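47 KDA membrane antigen (Treponema pallidum, PDB 1O75) binds penicillin and acts as a zinc-stimulated carboxypeptidase on synthetic depsipeptides, possibly trimming peptidoglycan peptides as a D,D-carboxypeptidase to limit cross-linking. Local coordinates at residues 160-165 against 174-179; 253-258 against 278-283; 110-115 against 121-126. The protein carries 2 engineered substitutions. One frame throughout, in Å; residues are numbered along the deposited sequence.

Contact 1: 160-165 against 174-179; sequences VAVPHE and FHFVED
The F176 side chain runs out opposite its own amide nitrogen (chi1 178°) and holds its ring toward strand 143-163, where V162 has CG1 anti to the backbone N (chi1 179°), which sets CG2 opposite the carbonyl carbon and lowers that methyl onto the ring. The methyl sits almost over the middle of one ring face: V162 CG2 is 3.7 Å from the F176 centroid and only 10° off the ring normal, a well-formed CH-pi contact. V160 reaches the same ring obliquely from two residues earlier in the strand, its CG2 lying 3.6 Å from both F176 CE1 and F176 CD1. Their contact closes a strand-helix-strand excursion within the N-terminal domain: strand 143-163 leads into helix 167-173, and the chain comes back through F176 to the short strand 177-178, which pairs with strand 8-16 of the large mixed sheet. On the other face of the F176 ring the backbone N of E178 stands 4.1 Å above the ring plane, displaced toward the rim. A170 of the helix touches both V162 and F176, while S9 of strand 8-16 also meets the phenyl ring.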
loop_
_atom_site.group_PDB
_atom_site.type_symbol
_atom_site.label_atom_id
_atom_site.label_comp_id
_atom_site.label_asym_id
_atom_site.label_seq_id
_atom_site.Cartn_x
_atom_site.Cartn_y
_atom_site.Cartn_z
ATOM N N VAL B 160 23.591 -5.866 -26.207
ATOM C CA VAL B 160 25.009 -5.983 -26.520
ATOM C C VAL B 160 25.378 -5.814 -27.993
ATOM O O VAL B 160 24.524 -5.911 -28.891
ATOM C CB VAL B 160 25.586 -7.345 -26.046
ATOM C CG1 VAL B 160 25.572 -7.427 -24.520
ATOM C CG2 VAL B 160 24.784 -8.509 -26.654
ATOM N N ALA B 161 26.661 -5.526 -28.210
ATOM C CA ALA B 161 27.252 -5.390 -29.547
ATOM C C ALA B 161 28.270 -6.516 -29.534
ATOM O O ALA B 161 29.131 -6.562 -28.650
ATOM C CB ALA B 161 27.952 -4.048 -29.707
ATOM N N VAL B 162 28.158 -7.434 -30.489
ATOM C CA VAL B 162 29.039 -8.593 -30.553
ATOM C C VAL B 162 29.866 -8.602 -31.838
ATOM O O VAL B 162 29.314 -8.606 -32.938
ATOM C CB VAL B 162 28.218 -9.916 -30.491
ATOM C CG1 VAL B 162 29.141 -11.128 -30.582
ATOM C CG2 VAL B 162 27.407 -9.965 -29.204
ATOM N N PRO B 163 31.201 -8.600 -31.707
ATOM C CA PRO B 163 32.065 -8.613 -32.890
ATOM C C PRO B 163 31.877 -9.943 -33.609
ATOM O O PRO B 163 31.685 -10.978 -32.972
ATOM C CB PRO B 163 33.473 -8.476 -32.303
ATOM C CG PRO B 163 33.238 -7.833 -30.954
ATOM C CD PRO B 163 32.005 -8.548 -30.474
ATOM N N HIS B 164 31.936 -9.905 -34.934
ATOM C CA HIS B 164 31.774 -11.103 -35.748
ATOM C C HIS B 164 32.524 -12.327 -35.217
ATOM O O HIS B 164 31.948 -13.402 -35.088
ATOM C CB HIS B 164 32.227 -10.819 -37.181
ATOM C CG HIS B 164 32.021 -11.973 -38.107
ATOM N ND1 HIS B 164 30.775 -12.349 -38.558
ATOM C CD2 HIS B 164 32.896 -12.872 -38.617
ATOM C CE1 HIS B 164 30.890 -13.433 -39.304
ATOM N NE2 HIS B 164 32.166 -13.772 -39.355
ATOM N N GLU B 165 33.802 -12.171 -34.906
ATOM C CA GLU B 165 34.594 -13.291 -34.405
ATOM C C GLU B 165 34.079 -13.900 -33.106
ATOM O O GLU B 165 34.415 -15.039 -32.774
ATOM C CB GLU B 165 36.054 -12.871 -34.200
ATOM C CG GLU B 165 36.236 -11.653 -33.302
ATOM C CD GLU B 165 36.224 -10.350 -34.083
ATOM O OE1 GLU B 165 35.287 -10.128 -34.881
ATOM O OE2 GLU B 165 37.160 -9.539 -33.900
ATOM N N PHE B 174 26.404 -16.961 -23.767
ATOM C CA PHE B 174 25.603 -15.883 -23.191
ATOM C C PHE B 174 24.227 -15.756 -23.824
ATOM O O PHE B 174 23.616 -14.685 -23.786
ATOM C CB PHE B 174 26.352 -14.546 -23.309
ATOM C CG PHE B 174 27.700 -14.554 -22.643
ATOM C CD1 PHE B 174 28.850 -14.865 -23.369
ATOM C CD2 PHE B 174 27.817 -14.307 -21.278
ATOM C CE1 PHE B 174 30.101 -14.935 -22.739
ATOM C CE2 PHE B 174 29.059 -14.374 -20.637
ATOM C CZ PHE B 174 30.208 -14.690 -21.368
ATOM N N HIS B 175 23.747 -16.849 -24.414
ATOM C CA HIS B 175 22.437 -16.876 -25.045
ATOM C C HIS B 175 22.178 -15.662 -25.913
ATOM O O HIS B 175 21.081 -15.113 -25.915
ATOM C CB HIS B 175 21.350 -16.999 -23.973
ATOM C CG HIS B 175 21.488 -18.224 -23.119
ATOM N ND1 HIS B 175 20.636 -18.507 -22.070
ATOM C CD2 HIS B 175 22.390 -19.236 -23.151
ATOM C CE1 HIS B 175 21.010 -19.635 -21.492
ATOM N NE2 HIS B 175 22.072 -20.098 -22.129
ATOM N N PHE B 176 23.192 -15.237 -26.654
ATOM C CA PHE B 176 23.036 -14.090 -27.526
ATOM C C PHE B 176 22.018 -14.359 -28.620
ATOM O O PHE B 176 22.042 -15.416 -29.254
ATOM C CB PHE B 176 24.369 -13.720 -28.178
ATOM C CG PHE B 176 24.268 -12.573 -29.137
ATOM C CD1 PHE B 176 23.848 -11.314 -28.698
ATOM C CD2 PHE B 176 24.568 -12.751 -30.486
ATOM C CE1 PHE B 176 23.724 -10.245 -29.586
ATOM C CE2 PHE B 176 24.447 -11.691 -31.386
ATOM C CZ PHE B 176 24.021 -10.429 -30.936
ATOM N N VAL B 177 21.134 -13.389 -28.837
ATOM C CA VAL B 177 20.107 -13.468 -29.867
ATOM C C VAL B 177 20.035 -12.108 -30.551
ATOM O O VAL B 177 19.771 -11.099 -29.896
ATOM C CB VAL B 177 18.724 -13.780 -29.261
ATOM C CG1 VAL B 177 17.657 -13.706 -30.340
ATOM C CG2 VAL B 177 18.742 -15.153 -28.610
ATOM N N GLU B 178 20.279 -12.070 -31.859
ATOM C CA GLU B 178 20.232 -10.803 -32.577
ATOM C C GLU B 178 18.852 -10.200 -32.447
ATOM O O GLU B 178 17.871 -10.923 -32.315
ATOM C CB GLU B 178 20.584 -10.990 -34.056
ATOM C CG GLU B 178 22.065 -11.215 -34.317
ATOM C CD GLU B 178 22.427 -11.137 -35.800
ATOM O OE1 GLU B 178 22.166 -10.095 -36.442
ATOM O OE2 GLU B 178 22.983 -12.123 -36.323
ATOM N N ASP B 179 18.773 -8.876 -32.488
ATOM C CA ASP B 179 17.491 -8.198 -32.355
ATOM C C ASP B 179 17.552 -6.809 -32.982
ATOM O O ASP B 179 18.338 -5.960 -32.553
ATOM C CB ASP B 179 17.127 -8.089 -30.876
ATOM C CG ASP B 179 15.682 -7.703 -30.661
ATOM O OD1 ASP B 179 15.238 -6.684 -31.232
ATOM O OD2 ASP B 179 14.992 -8.425 -29.915
#

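Contact 2: 253-258 against 278-283; sequences MNFNTV and TKHSAD
F255 turns an edge of its phenyl ring toward the face of the H280 imidazole in an offset edge-to-face pair, with centroids 5.6 Å apart and planes inclined at 60°. The closest approach is made by F255 CE2, 3.7 Å from H280 ND1. In both residues CG lies anti to the backbone N (chi1 176° for F255 and -165° for H280), which extends each ring toward the other segment. The imidazole is held from elsewhere as well: S284 OG is hydrogen-bonded to H280 ND1, and the rings of Y69 and W286 meet it, Y69 nearly parallel. This should restrict its rotation.

Further along the strand the contact turns polar. T278 OG1 donates to the backbone carbonyl of V258, with OG1 and V258 O 2.7 Å apart, arriving in the carbonyl plane on a lone pair. T257 OG1 lies 3.3 Å from T278 OG1, a weak bond at most. Within the loop, K279 N donates to D283 OD2 over 2.8 Å on the anti side of the carboxylate, and D283 N returns a bond to K279 O, so K279 and D283 are joined by two bonds across the turn. D283 is further fixed by a salt bridge to R304, and K279 by one to D46. N256 and T257 both face I318 of strand 311-319, a classic beta bulge in the four-stranded antiparallel sheet of the E-set-like domain C.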
loop_
_atom_site.group_PDB
_atom_site.type_symbol
_atom_site.label_atom_id
_atom_site.label_comp_id
_atom_site.label_asym_id
_atom_site.label_seq_id
_atom_site.Cartn_x
_atom_site.Cartn_y
_atom_site.Cartn_z
ATOM N N MET B 253 8.913 -4.273 -16.435
ATOM C CA MET B 253 9.130 -5.491 -17.233
ATOM C C MET B 253 10.373 -5.338 -18.114
ATOM O O MET B 253 10.801 -6.285 -18.761
ATOM C CB MET B 253 7.908 -5.823 -18.094
ATOM C CG MET B 253 6.722 -6.383 -17.285
ATOM S SD MET B 253 7.127 -7.945 -16.443
ATOM C CE MET B 253 6.120 -7.851 -15.042
ATOM N N ASN B 254 10.937 -4.135 -18.139
ATOM C CA ASN B 254 12.169 -3.877 -18.889
ATOM C C ASN B 254 13.306 -3.434 -17.955
ATOM O O ASN B 254 14.442 -3.172 -18.391
ATOM C CB ASN B 254 11.898 -2.826 -19.958
ATOM C CG ASN B 254 11.224 -3.439 -21.171
ATOM O OD1 ASN B 254 11.831 -4.242 -21.875
ATOM N ND2 ASN B 254 9.964 -3.105 -21.387
ATOM N N PHE B 255 12.989 -3.359 -16.665
ATOM C CA PHE B 255 13.982 -2.953 -15.669
ATOM C C PHE B 255 15.081 -3.982 -15.480
ATOM O O PHE B 255 14.822 -5.181 -15.325
ATOM C CB PHE B 255 13.314 -2.724 -14.313
ATOM C CG PHE B 255 14.285 -2.406 -13.206
ATOM C CD1 PHE B 255 14.751 -1.099 -13.024
ATOM C CD2 PHE B 255 14.703 -3.405 -12.327
ATOM C CE1 PHE B 255 15.615 -0.793 -11.967
ATOM C CE2 PHE B 255 15.572 -3.112 -11.262
ATOM C CZ PHE B 255 16.025 -1.793 -11.084
ATOM N N ASN B 256 16.320 -3.506 -15.433
ATOM C CA ASN B 256 17.433 -4.409 -15.224
ATOM C C ASN B 256 18.135 -4.237 -13.872
ATOM O O ASN B 256 18.185 -5.164 -13.059
ATOM C CB ASN B 256 18.480 -4.218 -16.322
ATOM C CG ASN B 256 18.228 -5.090 -17.533
ATOM O OD1 ASN B 256 17.716 -6.184 -17.400
ATOM N ND2 ASN B 256 18.625 -4.619 -18.718
ATOM N N THR B 257 18.672 -3.042 -13.622
ATOM C CA THR B 257 19.449 -2.864 -12.403
ATOM C C THR B 257 19.630 -1.405 -11.985
ATOM O O THR B 257 19.051 -0.487 -12.600
ATOM C CB THR B 257 20.813 -3.587 -12.621
ATOM O OG1 THR B 257 21.532 -3.685 -11.387
ATOM C CG2 THR B 257 21.664 -2.845 -13.697
ATOM N N VAL B 258 20.411 -1.192 -10.919
ATOM C CA VAL B 258 20.664 0.152 -10.412
ATOM C C VAL B 258 22.131 0.321 -10.046
ATOM O O VAL B 258 22.737 -0.564 -9.424
ATOM C CB VAL B 258 19.882 0.458 -9.098
ATOM C CG1 VAL B 258 19.911 1.981 -8.809
ATOM C CG2 VAL B 258 18.478 -0.034 -9.193
ATOM N N THR B 278 24.536 -3.504 -7.993
ATOM C CA THR B 278 23.499 -4.042 -7.120
ATOM C C THR B 278 22.899 -5.310 -7.724
ATOM O O THR B 278 23.107 -5.617 -8.904
ATOM C CB THR B 278 22.347 -3.054 -6.942
ATOM O OG1 THR B 278 21.762 -2.784 -8.230
ATOM C CG2 THR B 278 22.836 -1.732 -6.281
ATOM N N LYS B 279 22.142 -6.030 -6.905
ATOM C CA LYS B 279 21.482 -7.260 -7.353
ATOM C C LYS B 279 20.008 -7.101 -7.006
ATOM O O LYS B 279 19.664 -6.723 -5.889
ATOM C CB LYS B 279 22.088 -8.464 -6.635
ATOM C CG LYS B 279 23.546 -8.646 -7.003
ATOM C CD LYS B 279 24.109 -9.974 -6.525
ATOM C CE LYS B 279 24.226 -10.027 -5.021
ATOM N NZ LYS B 279 24.984 -11.260 -4.589
ATOM N N HIS B 280 19.130 -7.387 -7.955
ATOM C CA HIS B 280 17.711 -7.205 -7.675
ATOM C C HIS B 280 17.236 -8.148 -6.579
ATOM O O HIS B 280 17.800 -9.216 -6.389
ATOM C CB HIS B 280 16.881 -7.407 -8.941
ATOM C CG HIS B 280 15.489 -6.892 -8.808
ATOM N ND1 HIS B 280 15.218 -5.571 -8.519
ATOM C CD2 HIS B 280 14.290 -7.520 -8.886
ATOM C CE1 HIS B 280 13.911 -5.406 -8.425
ATOM N NE2 HIS B 280 13.325 -6.572 -8.641
ATOM N N SER B 281 16.213 -7.718 -5.855
ATOM C CA SER B 281 15.621 -8.469 -4.758
ATOM C C SER B 281 16.447 -8.268 -3.499
ATOM O O SER B 281 15.912 -7.970 -2.447
ATOM C CB SER B 281 15.520 -9.953 -5.093
ATOM O OG SER B 281 14.797 -10.582 -4.062
ATOM N N ALA B 282 17.757 -8.410 -3.595
ATOM C CA ALA B 282 18.577 -8.173 -2.416
ATOM C C ALA B 282 18.738 -6.661 -2.171
ATOM O O ALA B 282 18.643 -6.202 -1.034
ATOM C CB ALA B 282 19.962 -8.827 -2.593
ATOM N N ASP B 283 18.949 -5.887 -3.239
ATOM C CA ASP B 283 19.195 -4.444 -3.107
ATOM C C ASP B 283 18.139 -3.528 -3.688
ATOM O O ASP B 283 18.139 -2.315 -3.415
ATOM C CB ASP B 283 20.535 -4.088 -3.769
ATOM C CG ASP B 283 21.658 -4.994 -3.317
ATOM O OD1 ASP B 283 21.733 -5.284 -2.107
ATOM O OD2 ASP B 283 22.459 -5.424 -4.164
#

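Contact 3: 110-115 against 121-126; sequences SFQDLG and KFEAVE
K121 O is gripped by two successive amides of the facing strand: Q112 N at 2.9 Å and, more loosely, D113 N at 3.3 Å. Both come from the same face of its carbonyl plane, the second tilted 33° out of it. Q112 and D113 therefore both oppose K121, the signature of a classic beta bulge, and the register slips by one between F111 and D113. D113 O completes this end of the ladder by accepting from K121 N at 2.8 Å. Beyond the bulge, S110 and E123 form a hydrogen-bonded pair with bonds in both directions; S110 N meets E123 O at 2.9 Å with a nearly straight N-H...O angle of 177°. F111 and F122 make the intervening non-hydrogen-bonded pair.

The bulge pushes Q112 toward the other strand, where its CG rests against F122 CA and its bent chain crosses the E123 side chain at a slant. K121 folds back at chi2 and chi4: its CG passes D113 OD1 at 3.6 Å, while NZ swings round to G115 and a long, weak ion pair with D117 of the hairpin turn. At the other end, V125 CG2 packs on S110 OG.

The F111 ring packs on I249 and D250 of helix 245-252, whereas L114 touches E242 of a second subunit. The hairpin of strands 101-114 and 120-124 is thus held mainly by backbone bonds. D113, K121 and E123 point to the face that also carries S110, with the neutral Q112 beside E123; the charged ends of D113 and K121 stay 5.5 Å apart (OD1 to NZ) and probably add little to holding the strands together.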
loop_
_atom_site.group_PDB
_atom_site.type_symbol
_atom_site.label_atom_id
_atom_site.label_comp_id
_atom_site.label_asym_id
_atom_site.label_seq_id
_atom_site.Cartn_x
_atom_site.Cartn_y
_atom_site.Cartn_z
ATOM N N SER B 110 8.060 -14.889 -20.777
ATOM C CA SER B 110 8.253 -13.785 -21.694
ATOM C C SER B 110 7.029 -12.884 -21.596
ATOM O O SER B 110 5.923 -13.258 -22.009
ATOM C CB SER B 110 8.426 -14.297 -23.123
ATOM O OG SER B 110 9.550 -15.168 -23.188
ATOM N N PHE B 111 7.242 -11.692 -21.049
ATOM C CA PHE B 111 6.176 -10.721 -20.864
ATOM C C PHE B 111 5.603 -10.236 -22.191
ATOM O O PHE B 111 6.348 -9.825 -23.080
ATOM C CB PHE B 111 6.694 -9.510 -20.076
ATOM C CG PHE B 111 5.697 -8.394 -19.975
ATOM C CD1 PHE B 111 4.575 -8.522 -19.158
ATOM C CD2 PHE B 111 5.862 -7.234 -20.724
ATOM C CE1 PHE B 111 3.625 -7.499 -19.092
ATOM C CE2 PHE B 111 4.930 -6.209 -20.674
ATOM C CZ PHE B 111 3.800 -6.339 -19.853
ATOM N N GLN B 112 4.278 -10.258 -22.305
ATOM C CA GLN B 112 3.600 -9.803 -23.525
ATOM C C GLN B 112 2.929 -8.449 -23.298
ATOM O O GLN B 112 3.165 -7.508 -24.048
ATOM C CB GLN B 112 2.539 -10.823 -23.996
ATOM C CG GLN B 112 3.096 -12.182 -24.420
ATOM C CD GLN B 112 4.252 -12.074 -25.418
ATOM O OE1 GLN B 112 5.397 -12.428 -25.104
ATOM N NE2 GLN B 112 3.960 -11.583 -26.621
ATOM N N ASP B 113 2.098 -8.340 -22.265
ATOM C CA ASP B 113 1.433 -7.071 -21.990
ATOM C C ASP B 113 0.561 -7.108 -20.742
ATOM O O ASP B 113 0.333 -8.168 -20.151
ATOM C CB ASP B 113 0.566 -6.673 -23.192
ATOM C CG ASP B 113 -0.398 -7.782 -23.605
ATOM O OD1 ASP B 113 -1.390 -8.006 -22.880
ATOM O OD2 ASP B 113 -0.162 -8.446 -24.647
ATOM N N LEU B 114 0.074 -5.940 -20.337
ATOM C CA LEU B 114 -0.822 -5.881 -19.187
ATOM C C LEU B 114 -2.238 -5.894 -19.771
ATOM O O LEU B 114 -2.590 -5.006 -20.540
ATOM C CB LEU B 114 -0.612 -4.594 -18.378
ATOM C CG LEU B 114 -1.511 -4.495 -17.144
ATOM C CD1 LEU B 114 -1.098 -5.546 -16.120
ATOM C CD2 LEU B 114 -1.413 -3.109 -16.554
ATOM N N GLY B 115 -3.034 -6.903 -19.414
ATOM C CA GLY B 115 -4.395 -6.994 -19.915
ATOM C C GLY B 115 -5.274 -5.864 -19.400
ATOM O O GLY B 115 -4.948 -5.226 -18.396
ATOM N N LYS B 121 -0.044 -10.694 -18.900
ATOM C CA LYS B 121 -0.117 -11.735 -19.914
ATOM C C LYS B 121 1.304 -12.051 -20.341
ATOM O O LYS B 121 2.126 -11.141 -20.535
ATOM C CB LYS B 121 -0.948 -11.242 -21.102
ATOM C CG LYS B 121 -2.316 -10.710 -20.651
ATOM C CD LYS B 121 -3.023 -11.782 -19.813
ATOM C CE LYS B 121 -4.155 -11.241 -18.929
ATOM N NZ LYS B 121 -5.182 -10.467 -19.680
ATOM N N PHE B 122 1.599 -13.332 -20.500
ATOM C CA PHE B 122 2.949 -13.713 -20.872
ATOM C C PHE B 122 2.912 -15.103 -21.452
ATOM O O PHE B 122 1.878 -15.770 -21.401
ATOM C CB PHE B 122 3.824 -13.715 -19.610
ATOM C CG PHE B 122 3.282 -14.588 -18.505
ATOM C CD1 PHE B 122 3.495 -15.965 -18.512
ATOM C CD2 PHE B 122 2.519 -14.045 -17.481
ATOM C CE1 PHE B 122 2.950 -16.787 -17.512
ATOM C CE2 PHE B 122 1.974 -14.860 -16.481
ATOM C CZ PHE B 122 2.190 -16.231 -16.499
ATOM N N GLU B 123 4.026 -15.543 -22.022
ATOM C CA GLU B 123 4.070 -16.901 -22.517
ATOM C C GLU B 123 5.242 -17.626 -21.915
ATOM O O GLU B 123 6.203 -17.005 -21.443
ATOM C CB GLU B 123 4.102 -16.963 -24.043
ATOM C CG GLU B 123 5.036 -16.046 -24.756
ATOM C CD GLU B 123 4.793 -16.109 -26.260
ATOM O OE1 GLU B 123 4.911 -17.219 -26.824
ATOM O OE2 GLU B 123 4.473 -15.065 -26.876
ATOM N N ALA B 124 5.131 -18.947 -21.909
ATOM C CA ALA B 124 6.136 -19.826 -21.348
ATOM C C ALA B 124 7.400 -19.807 -22.165
ATOM O O ALA B 124 7.417 -19.344 -23.305
ATOM C CB ALA B 124 5.595 -21.262 -21.250
ATOM N N VAL B 125 8.455 -20.334 -21.554
ATOM C CA VAL B 125 9.765 -20.401 -22.162
ATOM C C VAL B 125 10.267 -21.840 -22.087
ATOM O O VAL B 125 10.226 -22.480 -21.032
ATOM C CB VAL B 125 10.775 -19.474 -21.418
ATOM C CG1 VAL B 125 12.198 -19.755 -21.898
ATOM C CG2 VAL B 125 10.427 -18.013 -21.665
ATOM N N GLU B 126 10.732 -22.334 -23.228
ATOM C CA GLU B 126 11.261 -23.685 -23.344
ATOM C C GLU B 126 12.266 -24.006 -22.237
ATOM O O GLU B 126 13.217 -23.253 -22.020
ATOM C CB GLU B 126 11.943 -23.817 -24.711
ATOM C CG GLU B 126 12.773 -25.076 -24.905
ATOM C CD GLU B 126 11.931 -26.334 -24.891
ATOM O OE1 GLU B 126 10.831 -26.308 -25.494
ATOM O OE2 GLU B 126 12.371 -27.345 -24.294
HETATM O O HOH W 1 8.631 -17.450 -24.462
#

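Contacts 1 and 2 are buried, whereas contact 3 lies at the surface. Contacts 1 and 3 belong to the same large mixed sheet of the N-terminal domain, yet their centres are about 23 Å apart and they do not touch; one packs a loop phenylalanine on a strand by CH-pi and methyl contacts alone, the other zips two neighbouring strands through main-chain amides. Contact 2, near the centre of the chain in domain C, mixes an aromatic pair with a hydroxyl-to-carbonyl bond. It meets contact 3 directly, M253 CG lying 3.5 Å from F111 CG, so F111 of the hairpin packs against the segment that opens contact 2.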